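Local coordinates for protein transcriptional regulator, TetR family (Agrobacterium tumefaciens, PDB 3C2B) that probably acts as a DNA-binding transcriptional regulator of the TetR family, recognising regulatory DNA through a predicted helix-turn-helix motif, at residues R26-G31 against L110-L115; D82-P87 against I147-R152. All coordinates share one frame; numbering follows the deposited sequence.

Contact 1 (R26-G31 against L110-L115)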
loop_
_atom_site.group_PDB
_atom_site.type_symbol
_atom_site.label_atom_id
_atom_site.label_comp_id
_atom_site.label_asym_id
_atom_site.label_seq_id
_atom_site.Cartn_x
_atom_site.Cartn_y
_atom_site.Cartn_z
ATOM N N ARG A 26 17.733 13.919 -3.985
ATOM C CA ARG A 26 17.066 15.206 -4.194
ATOM C C ARG A 26 16.285 15.263 -5.518
ATOM O O ARG A 26 15.109 15.629 -5.518
ATOM C CB ARG A 26 18.083 16.356 -4.111
ATOM C CG ARG A 26 17.596 17.709 -4.650
ATOM C CD ARG A 26 18.331 18.887 -3.992
ATOM N NE ARG A 26 17.901 19.069 -2.595
ATOM C CZ ARG A 26 18.440 19.926 -1.721
ATOM N NH1 ARG A 26 19.455 20.720 -2.068
ATOM N NH2 ARG A 26 17.960 19.984 -0.484
ATOM N N LEU A 27 16.940 14.917 -6.631
ATOM C CA LEU A 27 16.289 14.946 -7.957
ATOM C C LEU A 27 15.052 14.066 -7.964
ATOM O O LEU A 27 14.014 14.416 -8.522
ATOM C CB LEU A 27 17.238 14.465 -9.062
ATOM C CG LEU A 27 18.243 15.447 -9.673
ATOM C CD1 LEU A 27 19.224 14.681 -10.561
ATOM C CD2 LEU A 27 17.555 16.572 -10.472
ATOM N N LEU A 28 15.179 12.920 -7.311
ATOM C CA LEU A 28 14.146 11.909 -7.282
ATOM C C LEU A 28 12.873 12.375 -6.539
ATOM O O LEU A 28 11.761 12.192 -7.035
ATOM C CB LEU A 28 14.742 10.645 -6.644
ATOM C CG LEU A 28 14.403 9.197 -7.066
ATOM C CD1 LEU A 28 13.849 8.456 -5.917
ATOM C CD2 LEU A 28 13.569 9.057 -8.334
ATOM N N VAL A 29 13.050 12.969 -5.359
ATOM C CA VAL A 29 11.933 13.527 -4.583
ATOM C C VAL A 29 11.223 14.617 -5.405
ATOM O O VAL A 29 9.997 14.673 -5.484
ATOM C CB VAL A 29 12.415 14.101 -3.218
ATOM C CG1 VAL A 29 11.266 14.812 -2.451
ATOM C CG2 VAL A 29 13.088 12.997 -2.356
ATOM N N GLU A 30 12.020 15.472 -6.025
ATOM C CA GLU A 30 11.500 16.661 -6.718
ATOM C C GLU A 30 10.780 16.378 -8.063
ATOM O O GLU A 30 9.698 16.919 -8.326
ATOM C CB GLU A 30 12.622 17.691 -6.850
ATOM C CG GLU A 30 13.071 18.143 -5.457
ATOM C CD GLU A 30 14.174 19.172 -5.449
ATOM O OE1 GLU A 30 14.688 19.541 -6.527
ATOM O OE2 GLU A 30 14.535 19.619 -4.340
ATOM N N GLY A 31 11.364 15.510 -8.886
ATOM C CA GLY A 31 10.795 15.205 -10.185
ATOM C C GLY A 31 10.477 13.749 -10.493
ATOM O O GLY A 31 10.122 13.437 -11.618
ATOM N N LEU A 110 9.325 7.656 0.228
ATOM C CA LEU A 110 8.286 7.589 -0.823
ATOM C C LEU A 110 8.887 7.569 -2.214
ATOM O O LEU A 110 8.466 6.788 -3.057
ATOM C CB LEU A 110 7.286 8.739 -0.716
ATOM C CG LEU A 110 6.326 8.648 0.467
ATOM C CD1 LEU A 110 5.702 10.042 0.695
ATOM C CD2 LEU A 110 5.250 7.560 0.300
ATOM N N ALA A 111 9.877 8.433 -2.442
ATOM C CA ALA A 111 10.502 8.596 -3.753
ATOM C C ALA A 111 11.290 7.329 -4.128
ATOM O O ALA A 111 11.206 6.872 -5.272
ATOM C CB ALA A 111 11.409 9.784 -3.736
ATOM N N LEU A 112 11.983 6.708 -3.174
ATOM C CA LEU A 112 12.690 5.469 -3.508
ATOM C C LEU A 112 11.732 4.302 -3.811
ATOM O O LEU A 112 11.927 3.544 -4.776
ATOM C CB LEU A 112 13.698 5.106 -2.414
ATOM C CG LEU A 112 14.825 6.140 -2.433
ATOM C CD1 LEU A 112 15.562 6.112 -1.089
ATOM C CD2 LEU A 112 15.798 5.977 -3.651
ATOM N N ASN A 113 10.694 4.187 -2.988
ATOM C CA ASN A 113 9.613 3.237 -3.249
ATOM C C ASN A 113 8.936 3.449 -4.587
ATOM O O ASN A 113 8.781 2.482 -5.340
ATOM C CB ASN A 113 8.604 3.198 -2.089
ATOM C CG ASN A 113 9.095 2.308 -0.960
ATOM O OD1 ASN A 113 9.032 1.097 -1.072
ATOM N ND2 ASN A 113 9.641 2.907 0.098
ATOM N N ARG A 114 8.579 4.692 -4.914
ATOM C CA ARG A 114 8.084 5.018 -6.250
ATOM C C ARG A 114 9.054 4.558 -7.323
ATOM O O ARG A 114 8.648 3.976 -8.320
ATOM C CB ARG A 114 7.887 6.522 -6.419
ATOM C CG ARG A 114 6.738 7.073 -5.607
ATOM C CD ARG A 114 6.643 8.593 -5.720
ATOM N NE ARG A 114 5.548 9.066 -4.868
ATOM C CZ ARG A 114 5.694 10.050 -3.987
ATOM N NH1 ARG A 114 6.862 10.705 -3.890
ATOM N NH2 ARG A 114 4.683 10.394 -3.227
ATOM N N LEU A 115 10.342 4.823 -7.125
ATOM C CA LEU A 115 11.346 4.477 -8.146
ATOM C C LEU A 115 11.359 2.960 -8.389
ATOM O O LEU A 115 11.238 2.517 -9.534
ATOM C CB LEU A 115 12.732 4.966 -7.727
ATOM C CG LEU A 115 13.871 4.470 -8.608
ATOM C CD1 LEU A 115 13.786 5.209 -9.891
ATOM C CD2 LEU A 115 15.218 4.680 -7.934
HETATM O O HOH W 1 9.385 10.927 -6.140
#

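Contact 2 (D82-P87 against I147-R152)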
loop_
_atom_site.group_PDB
_atom_site.type_symbol
_atom_site.label_atom_id
_atom_site.label_comp_id
_atom_site.label_asym_id
_atom_site.label_seq_id
_atom_site.Cartn_x
_atom_site.Cartn_y
_atom_site.Cartn_z
ATOM N N ASP A 82 13.763 -6.929 27.569
ATOM C CA ASP A 82 13.272 -8.281 27.846
ATOM C C ASP A 82 11.830 -8.264 28.360
ATOM O O ASP A 82 10.977 -8.976 27.831
ATOM C CB ASP A 82 14.208 -8.997 28.825
ATOM C CG ASP A 82 14.272 -10.510 28.590
ATOM O OD1 ASP A 82 15.209 -10.971 27.887
ATOM O OD2 ASP A 82 13.393 -11.236 29.123
ATOM N N ARG A 83 11.551 -7.427 29.361
ATOM C CA ARG A 83 10.217 -7.398 29.964
ATOM C C ARG A 83 9.629 -6.000 30.205
ATOM O O ARG A 83 10.364 -5.030 30.421
ATOM C CB ARG A 83 10.189 -8.247 31.227
ATOM C CG ARG A 83 10.195 -9.751 30.933
ATOM C CD ARG A 83 9.667 -10.571 32.105
ATOM N NE ARG A 83 8.394 -10.022 32.583
ATOM C CZ ARG A 83 7.424 -10.719 33.170
ATOM N NH1 ARG A 83 6.323 -10.088 33.557
ATOM N NH2 ARG A 83 7.530 -12.034 33.348
ATOM N N VAL A 84 8.299 -5.910 30.153
ATOM C CA VAL A 84 7.599 -4.624 30.247
ATOM C C VAL A 84 6.360 -4.716 31.122
ATOM O O VAL A 84 5.817 -5.796 31.314
ATOM C CB VAL A 84 7.149 -4.086 28.833
ATOM C CG1 VAL A 84 8.336 -3.578 28.017
ATOM C CG2 VAL A 84 6.399 -5.146 28.078
ATOM N N SER A 85 5.922 -3.576 31.645
ATOM C CA SER A 85 4.612 -3.455 32.275
ATOM C C SER A 85 3.597 -3.223 31.163
ATOM O O SER A 85 3.981 -2.903 30.027
ATOM C CB SER A 85 4.579 -2.249 33.195
ATOM O OG SER A 85 4.867 -1.056 32.464
ATOM N N ALA A 86 2.313 -3.357 31.496
ATOM C CA ALA A 86 1.250 -3.138 30.545
ATOM C C ALA A 86 1.211 -1.693 29.995
ATOM O O ALA A 86 1.113 -1.515 28.777
ATOM C CB ALA A 86 -0.108 -3.589 31.103
ATOM N N PRO A 87 1.293 -0.659 30.877
ATOM C CA PRO A 87 1.399 0.743 30.376
ATOM C C PRO A 87 2.623 0.990 29.476
ATOM O O PRO A 87 2.506 1.704 28.489
ATOM C CB PRO A 87 1.566 1.583 31.653
ATOM C CG PRO A 87 1.196 0.686 32.796
ATOM C CD PRO A 87 1.295 -0.731 32.357
ATOM N N ILE A 147 6.517 -7.066 20.309
ATOM C CA ILE A 147 5.486 -8.063 20.338
ATOM C C ILE A 147 5.962 -9.250 21.172
ATOM O O ILE A 147 5.196 -9.811 21.963
ATOM C CB ILE A 147 5.079 -8.450 18.894
ATOM C CG1 ILE A 147 4.404 -7.247 18.193
ATOM C CG2 ILE A 147 4.121 -9.642 18.872
ATOM C CD1 ILE A 147 3.873 -7.577 16.755
ATOM N N GLU A 148 7.224 -9.629 21.011
ATOM C CA GLU A 148 7.825 -10.663 21.852
ATOM C C GLU A 148 7.860 -10.259 23.339
ATOM O O GLU A 148 7.455 -11.037 24.200
ATOM C CB GLU A 148 9.216 -11.025 21.304
ATOM C CG GLU A 148 9.916 -12.193 21.961
ATOM C CD GLU A 148 8.985 -13.337 22.305
ATOM O OE1 GLU A 148 8.003 -13.586 21.582
ATOM O OE2 GLU A 148 9.269 -14.011 23.303
ATOM N N ALA A 149 8.330 -9.049 23.637
ATOM C CA ALA A 149 8.286 -8.510 25.014
ATOM C C ALA A 149 6.871 -8.534 25.643
ATOM O O ALA A 149 6.736 -8.924 26.807
ATOM C CB ALA A 149 8.851 -7.093 25.056
ATOM N N GLY A 150 5.847 -8.127 24.871
ATOM C CA GLY A 150 4.451 -8.249 25.267
ATOM C C GLY A 150 3.977 -9.667 25.552
ATOM O O GLY A 150 3.319 -9.924 26.575
ATOM N N ARG A 151 4.312 -10.598 24.664
ATOM C CA ARG A 151 4.041 -12.030 24.895
ATOM C C ARG A 151 4.739 -12.538 26.179
ATOM O O ARG A 151 4.087 -13.098 27.048
ATOM C CB ARG A 151 4.536 -12.866 23.710
ATOM C CG ARG A 151 3.934 -14.261 23.621
ATOM C CD ARG A 151 4.794 -15.154 22.734
ATOM N NE ARG A 151 6.174 -15.165 23.222
ATOM C CZ ARG A 151 6.584 -15.836 24.303
ATOM N NH1 ARG A 151 5.743 -16.577 25.024
ATOM N NH2 ARG A 151 7.847 -15.753 24.677
ATOM N N ARG A 152 6.060 -12.345 26.282
ATOM C CA ARG A 152 6.827 -12.807 27.457
ATOM C C ARG A 152 6.208 -12.353 28.775
ATOM O O ARG A 152 6.286 -13.064 29.793
ATOM C CB ARG A 152 8.248 -12.277 27.423
ATOM C CG ARG A 152 9.150 -12.994 26.502
ATOM C CD ARG A 152 10.596 -12.737 26.881
ATOM N NE ARG A 152 11.393 -12.501 25.684
ATOM C CZ ARG A 152 11.623 -11.290 25.167
ATOM N NH1 ARG A 152 11.151 -10.199 25.758
ATOM N NH2 ARG A 152 12.350 -11.163 24.066
#

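Contact 1 (R26-G31 against L110-L115)
L28 reaches from the first helix to A111, L112 and L115 and carries most of the contact through one methyl, CD1. That methyl lies 3.5 Å from A111 CB, 3.9 Å from L112 CD2 and 4.1 Å from L115 CB, so three residues of the facing helix meet a single branch. Neither torsion of L28 is close to a staggered value (chi1 -144°, chi2 -121°), and CD1 is modelled only 3.1 Å from A111 O, a crowded fit whose detail is best read with caution. The other branch, CD2, comes within 4.2 Å of L115 CD1, where the two leucine side chains cross at about a right angle. In the all-helical TetR fold this is a join between the predicted DNA-binding head and the C-terminal domain: helix 15-31 meets helix 107-120 nearly perpendicularly, at 82°, and M66 of helix 59-71 also packs on L28. The small A111 side chain is consistent with the close backbone approach at V29. V29 CG2, beside the backbone N and anti to the carbonyl carbon, touches A111 CB at 3.9 Å, while R122 of the second subunit packs on V29. No direct hydrogen bond crosses between the segments. A water donates a hydrogen bond to L28 O at 2.8 Å and accepts a weak one from R114 NH1, whose guanidinium is otherwise held by M180 O and L181 O.

Contact 2 (D82-P87 against I147-R152)
V84 faces A149 where the turn leading into helix 86-104 lies against the C-terminal part of helix 137-152, within the all-helical regulatory domain of the TetR fold. This inner side is the more closely packed: V84 points its CB at the helix, and CG2 rests 4.0 Å from A149 O and 4.4 Å from A149 CB. S153, just beyond the helix segment, secures the same spot, its OG bonding both V84 N and A149 O, and S85 follows as the N-cap of helix 86-104.

The outer side is exposed and looser. D82 and R152 cross at about a right angle, yet their flat ends stack, carboxylate and guanidinium planes 24° apart, with D82 CG 4.1 Å above one face of the R152 guanidinium, offset toward its rim. E148 O lies over the opposite face, also toward the rim. D82 OD2 is 4.2 Å from R152 NE and well out of the guanidinium plane, so attraction between this pair is probably one of charge. R152 O lies 3.9 Å from R83 NH2, over one face of the R83 guanidinium. Along the helix, R151 grips E148 side-on, R151 NH2 meeting the syn lone pair of E148 OE2 at 2.6 Å.

How the contacts relate
From the N terminus the chain first lays down 26-31 at the end of helix 15-31, passes through the predicted helix-turn-helix region and helix 59-71, and reaches 82-87. Helix 86-104 then leads on to helix 107-120, where 110-115 closes the 78-residue loop of contact 1. Contact 2 is still open at that point; its 59-residue loop closes only at 147-152, so the two loops cross instead of nesting. Contact 1 links the N-terminal helix to helix 107-120 across the domain boundary, whereas contact 2 stays within the helical body, joining the turn before helix 86-104 to the end of helix 137-152. Their centres lie about 37 Å apart, on opposite sides of the chain's centre.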